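N-(5'-phosphoribosyl)anthranilate isomerase (Jonesia denitrificans, PDB 4WUI) probably catalyses the isomerisation of N-(5-phospho-beta-D-ribosyl)anthranilate to 1-(2-carboxyphenylamino)-1-deoxy-D-ribulose 5-phosphate, the third of five steps from chorismate to L-tryptophan. Local coordinates at residues 6-11 and 23-28; 12-17 and 46-51; 29-34 and 59-64. One frame throughout, in Å; residues are numbered along the deposited sequence.

Interaction 1 (6-11 and 23-28)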
loop_
_atom_site.group_PDB
_atom_site.type_symbol
_atom_site.label_atom_id
_atom_site.label_comp_id
_atom_site.label_asym_id
_atom_site.label_seq_id
_atom_site.Cartn_x
_atom_site.Cartn_y
_atom_site.Cartn_z
ATOM N N ILE A 6 2.472 7.918 -2.995
ATOM C CA ILE A 6 1.909 7.737 -1.655
ATOM C C ILE A 6 0.602 6.961 -1.732
ATOM O O ILE A 6 -0.361 7.427 -2.348
ATOM C CB ILE A 6 1.656 9.072 -0.945
ATOM C CG1 ILE A 6 2.977 9.837 -0.752
ATOM C CG2 ILE A 6 0.955 8.834 0.382
ATOM C CD1 ILE A 6 2.815 11.271 -0.217
ATOM N N LYS A 7 0.589 5.796 -1.093
ATOM C CA LYS A 7 -0.614 4.991 -0.940
ATOM C C LYS A 7 -1.051 4.981 0.513
ATOM O O LYS A 7 -0.252 4.709 1.402
ATOM C CB LYS A 7 -0.362 3.554 -1.388
ATOM C CG LYS A 7 -1.593 2.660 -1.170
ATOM C CD LYS A 7 -1.513 1.397 -1.989
ATOM C CE LYS A 7 -2.394 0.304 -1.507
ATOM N NZ LYS A 7 -1.722 -0.533 -0.479
ATOM N N VAL A 8 -2.340 5.238 0.729
ATOM C CA VAL A 8 -2.970 5.003 2.019
ATOM C C VAL A 8 -3.793 3.732 1.865
ATOM O O VAL A 8 -4.631 3.625 0.964
ATOM C CB VAL A 8 -3.842 6.173 2.457
ATOM C CG1 VAL A 8 -4.322 5.915 3.871
ATOM C CG2 VAL A 8 -3.049 7.491 2.367
ATOM N N CYS A 9 -3.517 2.760 2.726
ATOM C CA CYS A 9 -4.122 1.445 2.608
ATOM C C CYS A 9 -5.158 1.210 3.686
ATOM O O CYS A 9 -5.054 1.716 4.784
ATOM C CB CYS A 9 -3.047 0.359 2.674
ATOM S SG CYS A 9 -3.648 -1.206 1.984
ATOM N N GLY A 10 -6.147 0.389 3.390
ATOM C CA GLY A 10 -7.093 -0.003 4.407
ATOM C C GLY A 10 -8.105 1.056 4.783
ATOM O O GLY A 10 -8.418 1.207 5.966
ATOM N N LEU A 11 -8.645 1.767 3.789
ATOM C CA LEU A 11 -9.698 2.739 4.054
ATOM C C LEU A 11 -11.037 2.039 4.067
ATOM O O LEU A 11 -11.275 1.083 3.342
ATOM C CB LEU A 11 -9.697 3.846 3.016
ATOM C CG LEU A 11 -8.670 4.987 3.307
ATOM C CD1 LEU A 11 -7.254 4.559 3.306
ATOM C CD2 LEU A 11 -8.898 6.146 2.354
ATOM N N ALA A 23 -5.709 15.481 0.358
ATOM C CA ALA A 23 -4.248 15.429 0.482
ATOM C C ALA A 23 -3.585 15.018 -0.839
ATOM O O ALA A 23 -2.368 14.951 -0.915
ATOM C CB ALA A 23 -3.864 14.453 1.554
ATOM N N HIS A 24 -4.361 14.733 -1.874
ATOM C CA HIS A 24 -3.830 14.366 -3.187
ATOM C C HIS A 24 -2.907 13.160 -3.112
ATOM O O HIS A 24 -1.828 13.168 -3.712
ATOM C CB HIS A 24 -3.180 15.572 -3.867
ATOM C CG HIS A 24 -4.164 16.670 -4.093
ATOM N ND1 HIS A 24 -4.419 17.666 -3.177
ATOM C CD2 HIS A 24 -5.079 16.835 -5.075
ATOM C CE1 HIS A 24 -5.370 18.465 -3.638
ATOM N NE2 HIS A 24 -5.793 17.974 -4.788
ATOM N N VAL A 25 -3.338 12.127 -2.404
ATOM C CA VAL A 25 -2.597 10.870 -2.427
ATOM C C VAL A 25 -2.638 10.266 -3.826
ATOM O O VAL A 25 -3.447 10.616 -4.675
ATOM C CB VAL A 25 -3.104 9.857 -1.385
ATOM C CG1 VAL A 25 -3.076 10.437 0.042
ATOM C CG2 VAL A 25 -4.473 9.299 -1.772
ATOM N N ASP A 26 -1.766 9.288 -4.042
ATOM C CA ASP A 26 -1.699 8.601 -5.319
ATOM C C ASP A 26 -2.501 7.330 -5.409
ATOM O O ASP A 26 -2.880 6.914 -6.518
ATOM C CB ASP A 26 -0.247 8.327 -5.675
ATOM C CG ASP A 26 0.536 9.602 -5.711
ATOM O OD1 ASP A 26 0.203 10.488 -6.495
ATOM O OD2 ASP A 26 1.464 9.745 -4.902
ATOM N N ALA A 27 -2.771 6.691 -4.265
ATOM C CA ALA A 27 -3.498 5.413 -4.255
ATOM C C ALA A 27 -4.239 5.254 -2.953
ATOM O O ALA A 27 -3.794 5.741 -1.897
ATOM C CB ALA A 27 -2.561 4.223 -4.461
ATOM N N ILE A 28 -5.343 4.523 -3.038
ATOM C CA ILE A 28 -6.144 4.113 -1.885
ATOM C C ILE A 28 -6.335 2.614 -1.968
ATOM O O ILE A 28 -6.755 2.091 -3.020
ATOM C CB ILE A 28 -7.536 4.802 -1.866
ATOM C CG1 ILE A 28 -7.393 6.280 -1.552
ATOM C CG2 ILE A 28 -8.462 4.095 -0.880
ATOM C CD1 ILE A 28 -8.684 7.115 -1.788
#

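Interaction 2 (12-17 and 46-51)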
loop_
_atom_site.group_PDB
_atom_site.type_symbol
_atom_site.label_atom_id
_atom_site.label_comp_id
_atom_site.label_asym_id
_atom_site.label_seq_id
_atom_site.Cartn_x
_atom_site.Cartn_y
_atom_site.Cartn_z
ATOM N N THR A 12 -11.958 2.559 4.882
ATOM C CA THR A 12 -13.248 1.907 5.055
ATOM C C THR A 12 -14.457 2.833 4.975
ATOM O O THR A 12 -15.601 2.333 5.047
ATOM C CB THR A 12 -13.289 1.145 6.393
ATOM O OG1 THR A 12 -13.154 2.103 7.454
ATOM C CG2 THR A 12 -12.212 0.080 6.484
ATOM N N ASP A 13 -14.269 4.129 4.786
ATOM C CA ASP A 13 -15.422 5.028 4.743
ATOM C C ASP A 13 -15.134 6.243 3.871
ATOM O O ASP A 13 -13.966 6.600 3.637
ATOM C CB ASP A 13 -15.949 5.397 6.149
ATOM C CG ASP A 13 -15.031 6.248 6.996
ATOM O OD1 ASP A 13 -13.809 6.391 6.718
ATOM O OD2 ASP A 13 -15.610 6.822 7.972
ATOM N N PRO A 14 -16.206 6.905 3.420
ATOM C CA PRO A 14 -16.041 8.158 2.675
ATOM C C PRO A 14 -15.313 9.229 3.461
ATOM O O PRO A 14 -14.611 10.052 2.846
ATOM C CB PRO A 14 -17.487 8.563 2.350
ATOM C CG PRO A 14 -18.170 7.238 2.202
ATOM C CD PRO A 14 -17.603 6.420 3.333
ATOM N N HIS A 15 -15.465 9.261 4.771
ATOM C CA HIS A 15 -14.800 10.280 5.563
ATOM C C HIS A 15 -13.277 10.211 5.325
ATOM O O HIS A 15 -12.607 11.236 5.194
ATOM C CB HIS A 15 -15.147 10.009 7.030
ATOM C CG HIS A 15 -14.790 11.105 7.957
ATOM N ND1 HIS A 15 -13.863 11.003 8.980
ATOM C CD2 HIS A 15 -15.313 12.346 8.052
ATOM C CE1 HIS A 15 -13.828 12.145 9.654
ATOM N NE2 HIS A 15 -14.674 12.975 9.089
ATOM N N ALA A 16 -12.740 8.998 5.256
ATOM C CA ALA A 16 -11.317 8.788 4.974
ATOM C C ALA A 16 -10.972 9.061 3.516
ATOM O O ALA A 16 -9.931 9.659 3.241
ATOM C CB ALA A 16 -10.921 7.398 5.381
ATOM N N ILE A 17 -11.815 8.633 2.589
ATOM C CA ILE A 17 -11.581 8.911 1.178
ATOM C C ILE A 17 -11.494 10.408 0.951
ATOM O O ILE A 17 -10.603 10.861 0.206
ATOM C CB ILE A 17 -12.657 8.270 0.273
ATOM C CG1 ILE A 17 -12.519 6.729 0.311
ATOM C CG2 ILE A 17 -12.552 8.787 -1.157
ATOM C CD1 ILE A 17 -13.594 5.987 -0.449
ATOM N N SER A 46 -17.155 -2.207 -3.885
ATOM C CA SER A 46 -17.668 -1.684 -5.128
ATOM C C SER A 46 -18.146 -0.240 -4.948
ATOM O O SER A 46 -17.753 0.649 -5.722
ATOM C CB SER A 46 -18.781 -2.574 -5.631
ATOM O OG SER A 46 -18.274 -3.834 -6.035
ATOM N N THR A 47 -18.972 0.042 -3.948
ATOM C CA THR A 47 -19.447 1.413 -3.827
ATOM C C THR A 47 -18.310 2.373 -3.486
ATOM O O THR A 47 -18.241 3.477 -4.054
ATOM C CB THR A 47 -20.598 1.598 -2.843
ATOM O OG1 THR A 47 -20.119 1.336 -1.528
ATOM C CG2 THR A 47 -21.797 0.720 -3.175
ATOM N N LEU A 48 -17.411 1.969 -2.605
ATOM C CA LEU A 48 -16.309 2.850 -2.224
ATOM C C LEU A 48 -15.447 3.195 -3.443
ATOM O O LEU A 48 -15.079 4.356 -3.674
ATOM C CB LEU A 48 -15.448 2.188 -1.158
ATOM C CG LEU A 48 -16.014 2.204 0.268
ATOM C CD1 LEU A 48 -15.341 1.147 1.125
ATOM C CD2 LEU A 48 -15.920 3.571 0.921
ATOM N N THR A 49 -15.116 2.183 -4.231
ATOM C CA THR A 49 -14.264 2.367 -5.382
ATOM C C THR A 49 -14.857 3.357 -6.360
ATOM O O THR A 49 -14.145 4.186 -6.926
ATOM C CB THR A 49 -13.998 1.011 -6.075
ATOM O OG1 THR A 49 -13.241 0.176 -5.183
ATOM C CG2 THR A 49 -13.242 1.118 -7.370
ATOM N N ALA A 50 -16.174 3.292 -6.551
ATOM C CA ALA A 50 -16.843 4.140 -7.513
ATOM C C ALA A 50 -16.823 5.600 -7.101
ATOM O O ALA A 50 -17.027 6.465 -7.936
ATOM C CB ALA A 50 -18.273 3.676 -7.718
ATOM N N THR A 51 -16.574 5.893 -5.831
ATOM C CA THR A 51 -16.542 7.289 -5.377
ATOM C C THR A 51 -15.180 7.953 -5.577
ATOM O O THR A 51 -15.087 9.151 -5.421
ATOM C CB THR A 51 -16.914 7.439 -3.891
ATOM O OG1 THR A 51 -15.874 6.951 -3.042
ATOM C CG2 THR A 51 -18.235 6.728 -3.558
#

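Interaction 3 (29-34 and 59-64)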
loop_
_atom_site.group_PDB
_atom_site.type_symbol
_atom_site.label_atom_id
_atom_site.label_comp_id
_atom_site.label_asym_id
_atom_site.label_seq_id
_atom_site.Cartn_x
_atom_site.Cartn_y
_atom_site.Cartn_z
ATOM N N GLY A 29 -6.033 1.911 -0.876
ATOM C CA GLY A 29 -6.297 0.493 -0.763
ATOM C C GLY A 29 -7.569 0.163 -0.005
ATOM O O GLY A 29 -7.858 0.745 1.023
ATOM N N PHE A 30 -8.290 -0.810 -0.541
ATOM C CA PHE A 30 -9.495 -1.393 0.058
ATOM C C PHE A 30 -9.177 -2.850 0.342
ATOM O O PHE A 30 -8.883 -3.620 -0.587
ATOM C CB PHE A 30 -10.678 -1.268 -0.902
ATOM C CG PHE A 30 -11.030 0.157 -1.238
ATOM C CD1 PHE A 30 -11.393 1.064 -0.238
ATOM C CD2 PHE A 30 -11.015 0.615 -2.547
ATOM C CE1 PHE A 30 -11.712 2.381 -0.561
ATOM C CE2 PHE A 30 -11.334 1.949 -2.837
ATOM C CZ PHE A 30 -11.680 2.809 -1.846
ATOM N N VAL A 31 -9.197 -3.211 1.616
ATOM C CA VAL A 31 -8.789 -4.530 2.051
ATOM C C VAL A 31 -9.960 -5.498 2.049
ATOM O O VAL A 31 -11.017 -5.214 2.607
ATOM C CB VAL A 31 -8.159 -4.444 3.448
ATOM C CG1 VAL A 31 -7.936 -5.825 4.073
ATOM C CG2 VAL A 31 -6.879 -3.650 3.398
ATOM N N HIS A 32 -9.751 -6.654 1.418
ATOM C CA HIS A 32 -10.664 -7.759 1.457
ATOM C C HIS A 32 -9.878 -8.926 2.012
ATOM O O HIS A 32 -9.055 -9.512 1.316
ATOM C CB HIS A 32 -11.195 -8.085 0.070
ATOM C CG HIS A 32 -12.180 -9.196 0.064
ATOM N ND1 HIS A 32 -13.491 -9.063 0.483
ATOM C CD2 HIS A 32 -12.038 -10.473 -0.331
ATOM C CE1 HIS A 32 -14.108 -10.223 0.364
ATOM N NE2 HIS A 32 -13.247 -11.095 -0.125
ATOM N N ALA A 33 -10.067 -9.170 3.304
ATOM C CA ALA A 33 -9.231 -10.106 4.082
ATOM C C ALA A 33 -9.964 -10.276 5.397
ATOM O O ALA A 33 -9.855 -9.437 6.282
ATOM C CB ALA A 33 -7.840 -9.550 4.326
ATOM N N PRO A 34 -10.773 -11.338 5.521
ATOM C CA PRO A 34 -11.623 -11.504 6.710
ATOM C C PRO A 34 -10.894 -11.545 8.044
ATOM O O PRO A 34 -11.528 -11.432 9.090
ATOM C CB PRO A 34 -12.339 -12.835 6.440
ATOM C CG PRO A 34 -12.428 -12.901 4.963
ATOM C CD PRO A 34 -11.114 -12.346 4.488
ATOM N N VAL A 59 -6.943 0.226 -5.237
ATOM C CA VAL A 59 -6.225 -1.016 -5.076
ATOM C C VAL A 59 -7.048 -1.964 -4.226
ATOM O O VAL A 59 -7.398 -1.645 -3.089
ATOM C CB VAL A 59 -4.848 -0.773 -4.405
ATOM C CG1 VAL A 59 -4.053 -2.070 -4.360
ATOM C CG2 VAL A 59 -4.070 0.338 -5.104
ATOM N N LEU A 60 -7.349 -3.142 -4.767
ATOM C CA LEU A 60 -7.945 -4.232 -4.000
ATOM C C LEU A 60 -6.813 -5.006 -3.362
ATOM O O LEU A 60 -5.931 -5.512 -4.062
ATOM C CB LEU A 60 -8.767 -5.150 -4.902
ATOM C CG LEU A 60 -9.303 -6.400 -4.232
ATOM C CD1 LEU A 60 -10.327 -6.031 -3.145
ATOM C CD2 LEU A 60 -9.936 -7.330 -5.227
ATOM N N VAL A 61 -6.840 -5.107 -2.030
ATOM C CA VAL A 61 -5.781 -5.769 -1.281
ATOM C C VAL A 61 -6.316 -7.068 -0.699
ATOM O O VAL A 61 -7.259 -7.042 0.091
ATOM C CB VAL A 61 -5.255 -4.843 -0.156
ATOM C CG1 VAL A 61 -4.170 -5.510 0.617
ATOM C CG2 VAL A 61 -4.799 -3.505 -0.714
ATOM N N VAL A 62 -5.754 -8.204 -1.117
ATOM C CA VAL A 62 -6.187 -9.511 -0.659
ATOM C C VAL A 62 -5.043 -10.272 -0.004
ATOM O O VAL A 62 -3.860 -9.982 -0.213
ATOM C CB VAL A 62 -6.789 -10.353 -1.816
ATOM C CG1 VAL A 62 -8.090 -9.742 -2.290
ATOM C CG2 VAL A 62 -5.796 -10.468 -2.980
ATOM N N ALA A 63 -5.409 -11.272 0.781
ATOM C CA ALA A 63 -4.452 -12.065 1.544
ATOM C C ALA A 63 -4.715 -13.566 1.482
ATOM O O ALA A 63 -3.784 -14.347 1.316
ATOM C CB ALA A 63 -4.430 -11.606 3.003
ATOM N N THR A 64 -5.979 -13.973 1.642
ATOM C CA THR A 64 -6.363 -15.366 1.818
ATOM C C THR A 64 -7.403 -15.804 0.787
ATOM O O THR A 64 -7.912 -16.913 0.844
ATOM C CB THR A 64 -6.909 -15.598 3.269
ATOM O OG1 THR A 64 -7.928 -14.649 3.553
ATOM C CG2 THR A 64 -5.775 -15.479 4.278
HETATM O O HOH W 1 -8.203 -12.016 1.225
#

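Interaction 1 (6-11 and 23-28)
Ile6 and Val8 of strand 5-8 bond to Ala27 of strand 27-32 and to Asp26 just before it, in a parallel pairing that sets Lys7 beside Ala27 and Val8 beside Ile28. Val8 N donates to Ala27 O at 3.0 Å. Ile6 O takes two backbone donors: Asp26 N at 2.9 Å, and Ala27 N, whose bond is weak and bent. Two CA-H...O contacts, from Lys7 CA to Ala27 O and from Ile28 CA to Val8 O, fill in the ladder.

The side chain of Asp26 adds a polar clamp at the start of the pairing. Chi1 of -57° sets CG anti to the carbonyl carbon, beside the backbone N, and from there OD2 accepts from Ile6 N at 2.8 Å through its anti lone pair. An aspartate suits this position because, from the residue just before strand 27-32, its short side chain can reach across to the N-H of Ile6.

Apolar contacts lie on both faces. On the face toward the helices, Val8 CG2 meets Val25 CG1 at 3.8 Å, the two side chains crossing at about a right angle; beyond them, Leu11 CD2 lies 3.9 Å from Ile28 CG2, again crosswise. Ala20 of helix 14-22 touches Val25 and Ile28, so branched residues here fill the space beneath the helix. On the barrel-interior face, the methyl of Ala27 is small enough to let the aliphatic part of Lys7 lie against it, with CG 3.8 Å from Ala27 CB.

The lysine amine passes on to a salt bridge with Asp176 and a hydrogen bond to Gln83. Its chain therefore divides its roles, hydrocarbon packed on Ala27 and amine gripped by polar partners inside the barrel.

Interaction 2 (12-17 and 46-51)
Leu48 reaches from helix 42-50 to the start of helix 14-22, and its two methyls carry most of the contact. CD2 lies 3.6 Å from Ile17 CD1 and 4.1 Å from Pro14 CD, while CD1 approaches the carbonyl oxygen of Thr12. Leu48 and Pro14 cross at about a right angle. Ile17 suits its place because its extended branch, with CD1 anti to CA (chi2 175°), carries that methyl to helix 42-50; the same methyl also comes 3.6 Å from Thr51 OG1.

Hydrogen bonds act within each segment, none between them. Asp13 is the N-cap of helix 14-22: its OD1 receives Ala16 N at 3.2 Å from above the carboxylate plane, and Pro14, lacking an N-H, fits the first turn without wasting a donor. In the other segment Thr51 OG1 donates to Leu48 O at 2.8 Å, on a lone pair in the carbonyl plane. Leu48 O is gripped by both Thr51 N and OG1, which fixes the hydroxyl where Ile17 CD1 meets it.

Phe30 of strand 27-32 touches both Ile17 and Leu48 from the barrel side. Two neighbouring helices packed over the strand between them are characteristic of the outer layer of a (beta-alpha)8, or TIM, barrel.

Interaction 3 (29-34 and 59-64)
Phe30 and Val61 knit the tight half of this strand pair, where three short, nearly straight backbone bonds follow one another. Phe30 N donates to Val59 O at 2.8 Å, Val61 N to Phe30 O at 2.9 Å, and His32 N to Val61 O at 2.8 Å. Gly29 brings its CA within 3.3 Å of Val59 O and, having no side chain, leaves room for Val61 CG2. On the same inner face Val31 CG2 rests on Val61 CB, beta-branched valines suiting an extended strand. On the outer face Leu60 CD1 packs 3.9 Å from His32 CB; His32 CG is anti to the backbone N (chi1 -178°), and Val62 CG1 lies at the edge of the ring, near its plane.

Beyond His32 the strands part, and a water bridges them, donating to His32 O and accepting from Ala63 N. The contacts thin out: Ala33 CB with Ala63 CB, then Pro34 CD with Thr64 OG1 at the exposed end.

His32 NE2 binds a citrate, probably from the crystallisation liquor, and ND1 bonds to Leu40 O. On the outer face, helix 42-50 packs on Phe30, His32 and Leu60, helix 67-77 on Leu60 and Val62, and strand 81-84 flanks strand 57-62.

How the interactions relate
The three contacts lie in the first three strands and two intervening helices of the eight-stranded parallel barrel. Interactions 1 and 3 share strand 27-32, pairing it with strand 5-8 and then with strand 57-62; they come in series along the chain, their centres 14 Å apart. Interaction 2 alternates with both in sequence and joins the helices on either side of that strand, its centre 12 Å from interaction 1 and 14 Å from interaction 3. Phe30 ties the layers together: Leu11 O, Ile17, Leu48 and Thr49 all approach its ring. Successive beta-alpha-beta units thus build the inner sheet and its helical coat together.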